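Local coordinates for protein methylglyoxal reductase (NADPH-dependent) (Candida albicans SC5314, PDB 6KWS) that probably reduces methylglyoxal using NADPH as cofactor, as a Rossmann-fold oxidoreductase of the dihydroflavonol-4-reductase subfamily, at residues R33-A36 / K37-L41; H40-L44 / F45-K49; G63-D66 / K67-Q70; P99-D102 / G103-V107; V243-A246 / H247-F251. The protein carries 1 engineered substitution. All coordinates share one frame; numbering follows the deposited sequence.

Contact 1. Residues R33-A36 / K37-L41; sequences RSTA and KGDHL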
loop_
_atom_site.group_PDB
_atom_site.type_symbol
_atom_site.label_atom_id
_atom_site.label_comp_id
_atom_site.label_asym_id
_atom_site.label_seq_id
_atom_site.Cartn_x
_atom_site.Cartn_y
_atom_site.Cartn_z
ATOM N N ARG A 33 17.663 0.489 0.579
ATOM C CA ARG A 33 18.432 -0.704 0.923
ATOM C C ARG A 33 19.863 -0.681 0.407
ATOM O O ARG A 33 20.654 -1.523 0.852
ATOM C CB ARG A 33 17.760 -2.002 0.400
ATOM C CG ARG A 33 16.366 -2.430 1.009
ATOM C CD ARG A 33 15.279 -1.329 0.933
ATOM N NE ARG A 33 15.291 -0.751 -0.414
ATOM C CZ ARG A 33 14.672 0.337 -0.861
ATOM N NH1 ARG A 33 13.898 1.075 -0.098
ATOM N NH2 ARG A 33 14.869 0.667 -2.118
ATOM N N SER A 34 20.212 0.232 -0.514
ATOM C CA SER A 34 21.573 0.332 -1.032
ATOM C C SER A 34 21.837 1.743 -1.544
ATOM O O SER A 34 20.917 2.546 -1.708
ATOM C CB SER A 34 21.843 -0.672 -2.160
ATOM O OG SER A 34 20.877 -0.547 -3.182
ATOM N N THR A 35 23.119 2.029 -1.806
ATOM C CA THR A 35 23.492 3.300 -2.423
ATOM C C THR A 35 22.891 3.435 -3.819
ATOM O O THR A 35 22.441 4.523 -4.207
ATOM C CB THR A 35 25.021 3.429 -2.495
ATOM O OG1 THR A 35 25.561 3.428 -1.175
ATOM C CG2 THR A 35 25.426 4.726 -3.175
ATOM N N ALA A 36 22.893 2.348 -4.597
ATOM C CA ALA A 36 22.269 2.391 -5.917
ATOM C C ALA A 36 20.816 2.843 -5.817
ATOM O O ALA A 36 20.405 3.792 -6.493
ATOM C CB ALA A 36 22.360 1.028 -6.605
ATOM N N LYS A 37 20.034 2.185 -4.953
ATOM C CA LYS A 37 18.641 2.576 -4.769
ATOM C C LYS A 37 18.522 4.048 -4.406
ATOM O O LYS A 37 17.646 4.749 -4.926
ATOM C CB LYS A 37 17.981 1.716 -3.690
ATOM C CG LYS A 37 17.848 0.245 -4.028
ATOM C CD LYS A 37 16.728 0.029 -5.023
ATOM C CE LYS A 37 16.204 -1.407 -4.977
ATOM N NZ LYS A 37 15.051 -1.557 -5.911
ATOM N N GLY A 38 19.410 4.534 -3.529
ATOM C CA GLY A 38 19.313 5.906 -3.049
ATOM C C GLY A 38 19.754 6.924 -4.083
ATOM O O GLY A 38 19.054 7.913 -4.324
ATOM N N ASP A 39 20.920 6.700 -4.707
ATOM C CA ASP A 39 21.338 7.558 -5.814
ATOM C C ASP A 39 20.256 7.624 -6.882
ATOM O O ASP A 39 19.963 8.696 -7.428
ATOM C CB ASP A 39 22.640 7.052 -6.437
ATOM C CG ASP A 39 23.844 7.207 -5.523
ATOM O OD1 ASP A 39 23.784 8.000 -4.545
ATOM O OD2 ASP A 39 24.862 6.524 -5.804
ATOM N N HIS A 40 19.636 6.480 -7.176
ATOM C CA HIS A 40 18.573 6.442 -8.167
ATOM C C HIS A 40 17.428 7.358 -7.771
ATOM O O HIS A 40 16.944 8.163 -8.577
ATOM C CB HIS A 40 18.073 5.016 -8.323
ATOM C CG HIS A 40 17.016 4.877 -9.362
ATOM N ND1 HIS A 40 17.201 5.297 -10.659
ATOM C CD2 HIS A 40 15.751 4.407 -9.291
ATOM C CE1 HIS A 40 16.099 5.077 -11.350
ATOM N NE2 HIS A 40 15.206 4.534 -10.542
ATOM N N LEU A 41 16.991 7.252 -6.521
ATOM C CA LEU A 41 15.875 8.059 -6.061
ATOM C C LEU A 41 16.197 9.538 -6.167
ATOM O O LEU A 41 15.378 10.320 -6.665
ATOM C CB LEU A 41 15.527 7.686 -4.627
ATOM C CG LEU A 41 14.286 8.365 -4.082
ATOM C CD1 LEU A 41 13.051 7.766 -4.732
ATOM C CD2 LEU A 41 14.256 8.198 -2.565
#
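Ser34 sits at the N-cap of helix 35-44, and the N-H it receives there belongs to Lys37. The hydroxyl oxygen is swung between its own backbone N and carbonyl carbon (chi1 54°), which sets Ser34 OG 3.4 Å from Lys37 N; the bond is weak but almost straight, at 169°. The firm part of the contact is the first helical turn itself. Gly38 N gives to Ser34 O at 3.1 Å, Asp39 N to Thr35 O at 2.7 Å and His40 N to Ala36 O at 2.9 Å; Gly38 itself is buried. On this flank Thr35 and Asp39 run side by side, pointing the same way, so that methyl CG2 of Thr35 lies next to OD2 of Asp39. The other carboxylate oxygen, OD1, is hydrogen-bonded to Tyr53 OH of strand 51-55, a strand that Thr35 also touches; His40 turns its NE2 to Glu206.

The looser side is where the exposed Lys37 chain crosses Arg33, though Thr35 and Ala36 are exposed too. Arg33 folds back through bends at chi2 and chi3, and its NH2 comes 3.5 Å from Lys37 CD, which meets the guanidinium at its edge and in its plane. Lys37, bent at chi2 (-75°), passes obliquely and carries its amino group outward, NZ ending 4.4 Å from Arg33 NH2. Arg33 binds NADPH, and another NADPH-binding residue, Thr10, lies beside it. A guanidinium at the end of strand 27-32, next to a helix N terminus, is consistent with a pocket for the 2'-phosphate on the adenosine ribose of NADPH.

Contact 2. Residues H40-L44 / F45-K49; sequences HLLKL and FNNPK. Engineered in segment 45-49: Lys49 (natural residue Gln).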
loop_
_atom_site.group_PDB
_atom_site.type_symbol
_atom_site.label_atom_id
_atom_site.label_comp_id
_atom_site.label_asym_id
_atom_site.label_seq_id
_atom_site.Cartn_x
_atom_site.Cartn_y
_atom_site.Cartn_z
ATOM N N HIS A 40 19.636 6.480 -7.176
ATOM C CA HIS A 40 18.573 6.442 -8.167
ATOM C C HIS A 40 17.428 7.358 -7.771
ATOM O O HIS A 40 16.944 8.163 -8.577
ATOM C CB HIS A 40 18.073 5.016 -8.323
ATOM C CG HIS A 40 17.016 4.877 -9.362
ATOM N ND1 HIS A 40 17.201 5.297 -10.659
ATOM C CD2 HIS A 40 15.751 4.407 -9.291
ATOM C CE1 HIS A 40 16.099 5.077 -11.350
ATOM N NE2 HIS A 40 15.206 4.534 -10.542
ATOM N N LEU A 41 16.991 7.252 -6.521
ATOM C CA LEU A 41 15.875 8.059 -6.061
ATOM C C LEU A 41 16.197 9.538 -6.167
ATOM O O LEU A 41 15.378 10.320 -6.665
ATOM C CB LEU A 41 15.527 7.686 -4.627
ATOM C CG LEU A 41 14.286 8.365 -4.082
ATOM C CD1 LEU A 41 13.051 7.766 -4.732
ATOM C CD2 LEU A 41 14.256 8.198 -2.565
ATOM N N LEU A 42 17.395 9.947 -5.733
ATOM C CA LEU A 42 17.685 11.374 -5.800
ATOM C C LEU A 42 17.756 11.855 -7.247
ATOM O O LEU A 42 17.419 13.012 -7.523
ATOM C CB LEU A 42 18.967 11.721 -5.044
ATOM C CG LEU A 42 19.140 11.280 -3.583
ATOM C CD1 LEU A 42 20.184 12.147 -2.917
ATOM C CD2 LEU A 42 17.856 11.281 -2.751
ATOM N N LYS A 43 18.131 10.986 -8.192
ATOM C CA LYS A 43 18.212 11.423 -9.582
ATOM C C LYS A 43 16.830 11.574 -10.223
ATOM O O LYS A 43 16.594 12.522 -10.985
ATOM C CB LYS A 43 19.065 10.450 -10.387
ATOM C CG LYS A 43 20.536 10.502 -10.074
ATOM C CD LYS A 43 21.301 9.911 -11.225
ATOM C CE LYS A 43 22.204 8.790 -10.767
ATOM N NZ LYS A 43 23.362 8.690 -11.694
ATOM N N LEU A 44 15.915 10.635 -9.966
ATOM C CA LEU A 44 14.542 10.789 -10.445
ATOM C C LEU A 44 13.990 12.166 -10.111
ATOM O O LEU A 44 13.343 12.803 -10.949
ATOM C CB LEU A 44 13.646 9.703 -9.846
ATOM C CG LEU A 44 13.893 8.308 -10.435
ATOM C CD1 LEU A 44 13.105 7.218 -9.696
ATOM C CD2 LEU A 44 13.581 8.297 -11.926
ATOM N N PHE A 45 14.245 12.652 -8.896
ATOM C CA PHE A 45 13.741 13.951 -8.479
ATOM C C PHE A 45 14.722 15.078 -8.768
ATOM O O PHE A 45 14.467 16.219 -8.379
ATOM C CB PHE A 45 13.384 13.925 -6.986
ATOM C CG PHE A 45 12.138 13.136 -6.673
ATOM C CD1 PHE A 45 10.881 13.707 -6.824
ATOM C CD2 PHE A 45 12.222 11.822 -6.243
ATOM C CE1 PHE A 45 9.737 12.979 -6.547
ATOM C CE2 PHE A 45 11.081 11.084 -5.974
ATOM C CZ PHE A 45 9.837 11.662 -6.122
ATOM N N ASN A 46 15.833 14.780 -9.435
ATOM C CA ASN A 46 16.824 15.779 -9.817
ATOM C C ASN A 46 17.456 16.444 -8.605
ATOM O O ASN A 46 17.668 17.654 -8.591
ATOM C CB ASN A 46 16.228 16.822 -10.763
ATOM C CG ASN A 46 15.951 16.249 -12.136
ATOM O OD1 ASN A 46 16.833 15.649 -12.759
ATOM N ND2 ASN A 46 14.716 16.417 -12.614
ATOM N N ASN A 47 17.770 15.643 -7.585
ATOM C CA ASN A 47 18.545 16.035 -6.416
ATOM C C ASN A 47 18.069 17.371 -5.815
ATOM O O ASN A 47 18.875 18.330 -5.746
ATOM C CB ASN A 47 20.035 16.077 -6.731
ATOM C CG ASN A 47 20.501 14.862 -7.495
ATOM O OD1 ASN A 47 20.374 14.799 -8.722
ATOM N ND2 ASN A 47 21.054 13.892 -6.781
ATOM N N PRO A 48 16.829 17.470 -5.390
ATOM C CA PRO A 48 16.400 18.684 -4.692
ATOM C C PRO A 48 17.098 18.816 -3.345
ATOM O O PRO A 48 17.643 17.854 -2.791
ATOM C CB PRO A 48 14.890 18.485 -4.530
ATOM C CG PRO A 48 14.695 17.028 -4.545
ATOM C CD PRO A 48 15.764 16.453 -5.434
ATOM N N LYS A 49 17.085 20.055 -2.839
ATOM C CA LYS A 49 17.643 20.374 -1.523
ATOM C C LYS A 49 16.922 19.613 -0.418
ATOM O O LYS A 49 17.545 19.174 0.555
ATOM C CB LYS A 49 17.530 21.883 -1.278
ATOM C CG LYS A 49 16.162 22.451 -1.738
ATOM C CD LYS A 49 15.958 23.953 -1.469
ATOM C CE LYS A 49 16.832 24.817 -2.378
ATOM N NZ LYS A 49 16.644 24.509 -3.839
#
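Phe45 lays its ring alongside Leu41, four residues back, both side chains pointing the same way and Phe45 CE2 resting 4.1 Å from Leu41 CD1. With CG held beside its own backbone N (chi1 -72°), the phenyl group turns back along the last turn of helix 35-44. Its edge then reaches the Leu41 carbonyl, CD2 of Phe45 being 3.5 Å from Leu41 O. That oxygen also takes a weak bond from Phe45 N, at 3.4 Å.

Beyond Phe45 the helix ends in a Schellman motif. Asn46 leaves helical geometry with a positive phi of 63°, and two N-H groups turn back into the final turn. Asn47 N gives to Leu42 O at 2.7 Å, and Asn46 N gives to Lys43 O at 2.8 Å; the Asn46 donor stands above the Lys43 carbonyl plane, well off a lone pair, because the chain is curling over the helix end. The Asn47 carboxamide stays close to this turn, its ND2 making a van der Waals approach of 3.5 Å to Leu42 CB. On the next flank, Leu44 places CG over one face of the His40 ring, near its rim.

Asn46 and Asn47 are exposed, whereas Phe45, Leu41 and Leu42 turn to the protein. Phe45 packs on Val18, Lys19 and Leu22 of helix 12-23 and on Leu51, and meets the Phe203 ring edge to face. Leu42 lies on Leu51 and Tyr53, so the helix end packs on both helix 12-23 and strand 51-55, with Leu44 against the loop of Phe203, Ser205 and Glu206.

Contact 3. Residues G63-D66 / K67-Q70; sequences GAFD and KVLQ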
loop_
_atom_site.group_PDB
_atom_site.type_symbol
_atom_site.label_atom_id
_atom_site.label_comp_id
_atom_site.label_asym_id
_atom_site.label_seq_id
_atom_site.Cartn_x
_atom_site.Cartn_y
_atom_site.Cartn_z
ATOM N N GLY A 63 17.175 -3.161 15.696
ATOM C CA GLY A 63 18.019 -1.988 15.607
ATOM C C GLY A 63 18.271 -1.444 14.214
ATOM O O GLY A 63 19.113 -0.552 14.062
ATOM N N ALA A 64 17.559 -1.931 13.189
ATOM C CA ALA A 64 17.802 -1.469 11.824
ATOM C C ALA A 64 17.713 0.051 11.709
ATOM O O ALA A 64 18.489 0.673 10.972
ATOM C CB ALA A 64 16.817 -2.135 10.860
ATOM N N PHE A 65 16.791 0.670 12.449
ATOM C CA PHE A 65 16.507 2.091 12.310
ATOM C C PHE A 65 17.118 2.961 13.416
ATOM O O PHE A 65 16.745 4.137 13.530
ATOM C CB PHE A 65 14.989 2.314 12.255
ATOM C CG PHE A 65 14.356 1.880 10.956
ATOM C CD1 PHE A 65 13.788 0.614 10.822
ATOM C CD2 PHE A 65 14.333 2.736 9.864
ATOM C CE1 PHE A 65 13.212 0.210 9.627
ATOM C CE2 PHE A 65 13.759 2.340 8.673
ATOM C CZ PHE A 65 13.197 1.070 8.555
ATOM N N ASP A 66 18.047 2.432 14.225
ATOM C CA ASP A 66 18.580 3.225 15.337
ATOM C C ASP A 66 19.495 4.325 14.834
ATOM O O ASP A 66 19.312 5.503 15.165
ATOM C CB ASP A 66 19.339 2.334 16.316
ATOM C CG ASP A 66 18.509 1.182 16.785
ATOM O OD1 ASP A 66 17.550 0.854 16.055
ATOM O OD2 ASP A 66 18.819 0.587 17.843
ATOM N N LYS A 67 20.495 3.951 14.037
ATOM C CA LYS A 67 21.494 4.914 13.593
ATOM C C LYS A 67 20.852 6.062 12.818
ATOM O O LYS A 67 21.229 7.229 13.002
ATOM C CB LYS A 67 22.569 4.189 12.770
ATOM C CG LYS A 67 23.337 5.032 11.783
ATOM C CD LYS A 67 24.337 4.172 11.000
ATOM C CE LYS A 67 25.149 5.008 9.999
ATOM N NZ LYS A 67 25.926 4.196 9.024
ATOM N N VAL A 68 19.840 5.771 12.002
ATOM C CA VAL A 68 19.164 6.858 11.306
ATOM C C VAL A 68 18.322 7.688 12.280
ATOM O O VAL A 68 18.245 8.917 12.156
ATOM C CB VAL A 68 18.329 6.304 10.138
ATOM C CG1 VAL A 68 17.429 5.195 10.627
ATOM C CG2 VAL A 68 17.520 7.413 9.481
ATOM N N LEU A 69 17.704 7.047 13.276
ATOM C CA LEU A 69 16.946 7.812 14.267
ATOM C C LEU A 69 17.849 8.703 15.117
ATOM O O LEU A 69 17.477 9.839 15.444
ATOM C CB LEU A 69 16.139 6.878 15.163
ATOM C CG LEU A 69 14.784 6.564 14.536
ATOM C CD1 LEU A 69 14.089 5.430 15.277
ATOM C CD2 LEU A 69 13.913 7.834 14.461
ATOM N N GLN A 70 19.035 8.213 15.488
ATOM C CA GLN A 70 19.933 9.022 16.306
ATOM C C GLN A 70 20.535 10.176 15.509
ATOM O O GLN A 70 20.580 11.312 15.994
ATOM C CB GLN A 70 21.033 8.149 16.896
ATOM C CG GLN A 70 20.565 7.197 17.974
ATOM C CD GLN A 70 21.426 5.961 18.021
ATOM O OE1 GLN A 70 22.501 5.927 17.424
ATOM N NE2 GLN A 70 20.932 4.914 18.682
#
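Phe65 and Asp66 do the touching here, meeting Val68, Leu69 and Gln70 as helix 66-71 begins; Gly63 leads into them. At Gly63 the chain takes a positive phi (77°), a conformation suited to glycine, and Gly63 O then receives Asp66 N at 3.2 Å, closing the turn ahead of the helix. Ala64 points away from the helix and packs on Val56.

Phe65 follows at the N-cap position. Its carbonyl accepts Leu69 N at 3.1 Å, and the Leu69 side chain closes over the same oxygen, its CD1 coming 4.4 Å from Phe65 CB. The Phe65 and Val68 side chains lie side by side, pointing the same way, Phe65 CD2 lying 4.0 Å from Val68 CG1. Val68 holds CG1 between its own N and carbonyl carbon (chi1 52°), which tucks that methyl in against the Phe65 carbonyl and the root of the ring.

In this Rossmann-type sheet the helix belongs to the long connection from strand 51-55 to strand 75-80, where the chain recrosses strands 27-32 and 3-7. Phe65 is buried: it meets Phe78 edge to face and packs on Ser7 and on Val59, an NADPH-binding residue.

Asp66 opens the helix proper. Its carbonyl takes Gln70 N at 2.7 Å, and the extended Gln70 chain runs back past that oxygen until its amide nitrogen, NE2, lies 3.8 Å from Asp66 CB. Both side chains also touch Phe114, near the end of helix 92-114.

Contact 4. Residues P99-D102 / G103-V107; sequences PAVD and GTKNV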
loop_
_atom_site.group_PDB
_atom_site.type_symbol
_atom_site.label_atom_id
_atom_site.label_comp_id
_atom_site.label_asym_id
_atom_site.label_seq_id
_atom_site.Cartn_x
_atom_site.Cartn_y
_atom_site.Cartn_z
ATOM N N PRO A 99 8.720 -12.677 10.384
ATOM C CA PRO A 99 9.321 -11.410 9.914
ATOM C C PRO A 99 8.372 -10.218 9.946
ATOM O O PRO A 99 8.800 -9.105 10.274
ATOM C CB PRO A 99 9.750 -11.734 8.479
ATOM C CG PRO A 99 9.899 -13.198 8.449
ATOM C CD PRO A 99 8.873 -13.751 9.386
ATOM N N ALA A 100 7.096 -10.415 9.611
ATOM C CA ALA A 100 6.149 -9.311 9.719
ATOM C C ALA A 100 5.943 -8.904 11.173
ATOM O O ALA A 100 5.968 -7.708 11.496
ATOM C CB ALA A 100 4.809 -9.676 9.068
ATOM N N VAL A 101 5.747 -9.876 12.071
ATOM C CA VAL A 101 5.511 -9.532 13.473
ATOM C C VAL A 101 6.782 -8.985 14.112
ATOM O O VAL A 101 6.766 -7.929 14.754
ATOM C CB VAL A 101 4.962 -10.737 14.258
ATOM C CG1 VAL A 101 4.826 -10.364 15.732
ATOM C CG2 VAL A 101 3.623 -11.156 13.703
ATOM N N ASP A 102 7.902 -9.686 13.941
ATOM C CA ASP A 102 9.145 -9.228 14.551
ATOM C C ASP A 102 9.628 -7.926 13.919
ATOM O O ASP A 102 10.044 -7.004 14.635
ATOM C CB ASP A 102 10.214 -10.317 14.450
ATOM C CG ASP A 102 9.861 -11.563 15.266
ATOM O OD1 ASP A 102 9.214 -11.412 16.329
ATOM O OD2 ASP A 102 10.217 -12.689 14.837
ATOM N N GLY A 103 9.568 -7.826 12.586
ATOM C CA GLY A 103 9.926 -6.576 11.930
ATOM C C GLY A 103 9.176 -5.385 12.497
ATOM O O GLY A 103 9.762 -4.330 12.762
ATOM N N THR A 104 7.869 -5.547 12.726
ATOM C CA THR A 104 7.072 -4.420 13.202
ATOM C C THR A 104 7.450 -4.034 14.630
ATOM O O THR A 104 7.515 -2.843 14.960
ATOM C CB THR A 104 5.588 -4.756 13.099
ATOM O OG1 THR A 104 5.319 -5.281 11.795
ATOM C CG2 THR A 104 4.737 -3.504 13.299
ATOM N N LYS A 105 7.709 -5.021 15.490
ATOM C CA LYS A 105 8.130 -4.714 16.851
ATOM C C LYS A 105 9.497 -4.026 16.866
ATOM O O LYS A 105 9.694 -3.031 17.585
ATOM C CB LYS A 105 8.148 -5.998 17.682
ATOM C CG LYS A 105 6.786 -6.390 18.275
ATOM C CD LYS A 105 6.631 -7.916 18.294
ATOM C CE LYS A 105 5.568 -8.387 19.271
ATOM N NZ LYS A 105 6.154 -9.403 20.190
ATOM N N ASN A 106 10.446 -4.531 16.061
ATOM C CA ASN A 106 11.774 -3.924 15.999
ATOM C C ASN A 106 11.712 -2.468 15.536
ATOM O O ASN A 106 12.402 -1.603 16.093
ATOM C CB ASN A 106 12.681 -4.740 15.081
ATOM C CG ASN A 106 13.037 -6.111 15.658
ATOM O OD1 ASN A 106 13.054 -6.310 16.875
ATOM N ND2 ASN A 106 13.339 -7.062 14.773
ATOM N N VAL A 107 10.883 -2.170 14.529
ATOM C CA VAL A 107 10.780 -0.800 14.022
ATOM C C VAL A 107 10.258 0.128 15.109
ATOM O O VAL A 107 10.845 1.182 15.387
ATOM C CB VAL A 107 9.884 -0.754 12.765
ATOM C CG1 VAL A 107 9.657 0.666 12.293
ATOM C CG2 VAL A 107 10.470 -1.584 11.650
#
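Thr104 turns its hydroxyl back down the helix onto Ala100. With OG1 anti to the carbonyl carbon (chi1 -49°), the side-chain oxygen gives its proton to Ala100 O at 2.5 Å, nearly in line with the carbonyl, while Thr104 N reaches the same oxygen at 3.1 Å from above the carbonyl plane. Two donors of one residue therefore grip a single acceptor, and the rotation of the hydroxyl is fixed.

Round the helix, Val101 and Lys105 lie side by side and point the same way. The contact is made by one methyl, Val101 CG1, 4.0 Å from Lys105 CD, so the aliphatic part of the lysine runs past the valine. The backbones beneath them are joined from Lys105 N to Val101 O at 3.1 Å.

All this belongs to helix 92-114, which links strand 75-80 to strand 120-124 of the Rossmann-type sheet. Its neighbour is helix 160-181: Ala100 and Thr104 pack on Ala171, Thr104 also on Ala175, and Val101 on Phe170. Ala100 and Thr104 thus set small groups against Ala171 and Ala175, consistent with a hydroxyl, already bonded to Ala100 O, packing against alanines.

Asn106 and Asp102 meet on a further flank. Asn106 N gives to Asp102 O at 2.9 Å, and the carboxamide bends back over that oxygen, but ND2 is hydrogen-bonded to Gly60 O in the loop nearby. One turn earlier, Gly103 N gives to Pro99 O at 2.8 Å; Pro99, lacking an N-H, marks a kink in the helix.

Contact 5. Residues V243-A246 / H247-F251; sequences VAKA and HIIAF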
loop_
_atom_site.group_PDB
_atom_site.type_symbol
_atom_site.label_atom_id
_atom_site.label_comp_id
_atom_site.label_asym_id
_atom_site.label_seq_id
_atom_site.Cartn_x
_atom_site.Cartn_y
_atom_site.Cartn_z
ATOM N N VAL A 243 -3.738 6.685 -1.991
ATOM C CA VAL A 243 -3.110 6.046 -0.848
ATOM C C VAL A 243 -1.947 6.895 -0.364
ATOM O O VAL A 243 -1.870 7.254 0.820
ATOM C CB VAL A 243 -2.670 4.615 -1.218
ATOM C CG1 VAL A 243 -1.991 3.934 -0.045
ATOM C CG2 VAL A 243 -3.869 3.795 -1.690
ATOM N N ALA A 244 -1.040 7.252 -1.282
ATOM C CA ALA A 244 0.069 8.145 -0.952
ATOM C C ALA A 244 -0.425 9.407 -0.251
ATOM O O ALA A 244 0.128 9.816 0.777
ATOM C CB ALA A 244 0.845 8.515 -2.214
ATOM N N LYS A 245 -1.469 10.041 -0.792
ATOM C CA LYS A 245 -1.937 11.272 -0.178
ATOM C C LYS A 245 -2.481 11.007 1.217
ATOM O O LYS A 245 -2.303 11.825 2.128
ATOM C CB LYS A 245 -2.995 11.932 -1.049
ATOM C CG LYS A 245 -3.485 13.243 -0.479
ATOM C CD LYS A 245 -4.332 13.994 -1.479
ATOM C CE LYS A 245 -4.994 15.214 -0.834
ATOM N NZ LYS A 245 -4.923 16.428 -1.699
ATOM N N ALA A 246 -3.121 9.850 1.411
ATOM C CA ALA A 246 -3.671 9.530 2.725
ATOM C C ALA A 246 -2.568 9.421 3.764
ATOM O O ALA A 246 -2.733 9.887 4.893
ATOM C CB ALA A 246 -4.494 8.243 2.668
ATOM N N HIS A 247 -1.427 8.831 3.401
ATOM C CA HIS A 247 -0.296 8.822 4.324
ATOM C C HIS A 247 0.030 10.221 4.818
ATOM O O HIS A 247 0.408 10.399 5.983
ATOM C CB HIS A 247 0.938 8.214 3.669
ATOM C CG HIS A 247 0.903 6.722 3.630
ATOM N ND1 HIS A 247 0.081 6.018 2.772
ATOM C CD2 HIS A 247 1.557 5.800 4.370
ATOM C CE1 HIS A 247 0.244 4.724 2.982
ATOM N NE2 HIS A 247 1.138 4.565 3.942
ATOM N N ILE A 248 -0.109 11.228 3.955
ATOM C CA ILE A 248 0.257 12.565 4.388
ATOM C C ILE A 248 -0.857 13.190 5.206
ATOM O O ILE A 248 -0.601 13.789 6.257
ATOM C CB ILE A 248 0.649 13.427 3.186
ATOM C CG1 ILE A 248 2.010 12.961 2.674
ATOM C CG2 ILE A 248 0.655 14.907 3.569
ATOM C CD1 ILE A 248 2.231 13.233 1.199
ATOM N N ILE A 249 -2.110 13.049 4.771
ATOM C CA ILE A 249 -3.195 13.571 5.594
ATOM C C ILE A 249 -3.189 12.891 6.957
ATOM O O ILE A 249 -3.606 13.486 7.955
ATOM C CB ILE A 249 -4.564 13.417 4.886
ATOM C CG1 ILE A 249 -4.541 14.011 3.470
ATOM C CG2 ILE A 249 -5.671 14.062 5.704
ATOM C CD1 ILE A 249 -4.327 15.496 3.442
ATOM N N ALA A 250 -2.644 11.675 7.035
ATOM C CA ALA A 250 -2.739 10.893 8.261
ATOM C C ALA A 250 -1.955 11.511 9.411
ATOM O O ALA A 250 -2.323 11.306 10.576
ATOM C CB ALA A 250 -2.262 9.464 8.019
ATOM N N PHE A 251 -0.871 12.242 9.133
ATOM C CA PHE A 251 -0.178 12.933 10.213
ATOM C C PHE A 251 -0.413 14.443 10.235
ATOM O O PHE A 251 -0.136 15.076 11.255
ATOM C CB PHE A 251 1.330 12.635 10.173
ATOM C CG PHE A 251 2.065 13.294 9.037
ATOM C CD1 PHE A 251 2.437 14.637 9.103
ATOM C CD2 PHE A 251 2.424 12.565 7.921
ATOM C CE1 PHE A 251 3.120 15.248 8.061
ATOM C CE2 PHE A 251 3.104 13.166 6.878
ATOM C CZ PHE A 251 3.458 14.513 6.951
#
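His247 holds CG anti to its carbonyl carbon (chi1 -79°), and a chi2 of 73° swings the imidazole so that ND1 faces back to Val243, one turn earlier. ND1 gives its proton to Val243 O at 3.0 Å, with the oxygen in the ring plane and the bond practically straight (177°). The same oxygen also accepts His247 N at 3.1 Å. The two donors come from different directions, the backbone N nearly head-on and the ring nitrogen from above the carbonyl plane. Val243, its CG1 turned anti to the backbone N, runs alongside the imidazole, and this methyl lies 3.8 Å from His247 CE1. At the far side of the ring NE2 is hydrogen-bonded to Thr124 OG1, so both nitrogens are engaged and the buried ring is fixed against flipping.

The helical bonding continues: Lys245 O takes Ile249 N at 2.9 Å, and Ala246 O takes Ala250 N at 2.8 Å. Ile248 N makes weak bonds to Ala244 O and Lys245 O. Lys245 stretches out across Ile249, Lys245 CG passing 4.2 Å from Ile249 CG1, and ends in a cation-pi contact with Phe318, on which Ile249 also packs.

Ala244 presses on His16 and Val17 of helix 12-23, while Ala246 and Ala250 lie on Ile192 of strand 188-194. The small alanines are consistent with close packing of helix 240-252 against the sheet and helix 12-23 of this Rossmann-type domain. The histidine end also adjoins the cofactor site, His247 lying beside Leu81 and Val243 beside Ile13, both NADPH-binding residues.

In the fold
From the N terminus, contact 1 starts helix 35-44 after strand 27-32, and contact 2 ends it before strand 51-55; the two overlap at His40 and Leu41, covering the helix of one beta-alpha-beta unit from cap to cap. Contact 3 comes next, closing the turn that leads into helix 66-71, and contact 4 lies within helix 92-114. These two touch, Phe65 CE1 packing 3.9 Å from Val107 CG2, so the turn heading helix 66-71 meets helix 92-114. Contact 5, far later in helix 240-252, is the most central. None nests or crosses; apart from that overlap they follow in series. Contact 1 holds NADPH-binding Arg33, and contacts 2, 3 and 5 lie close to other residues of that site.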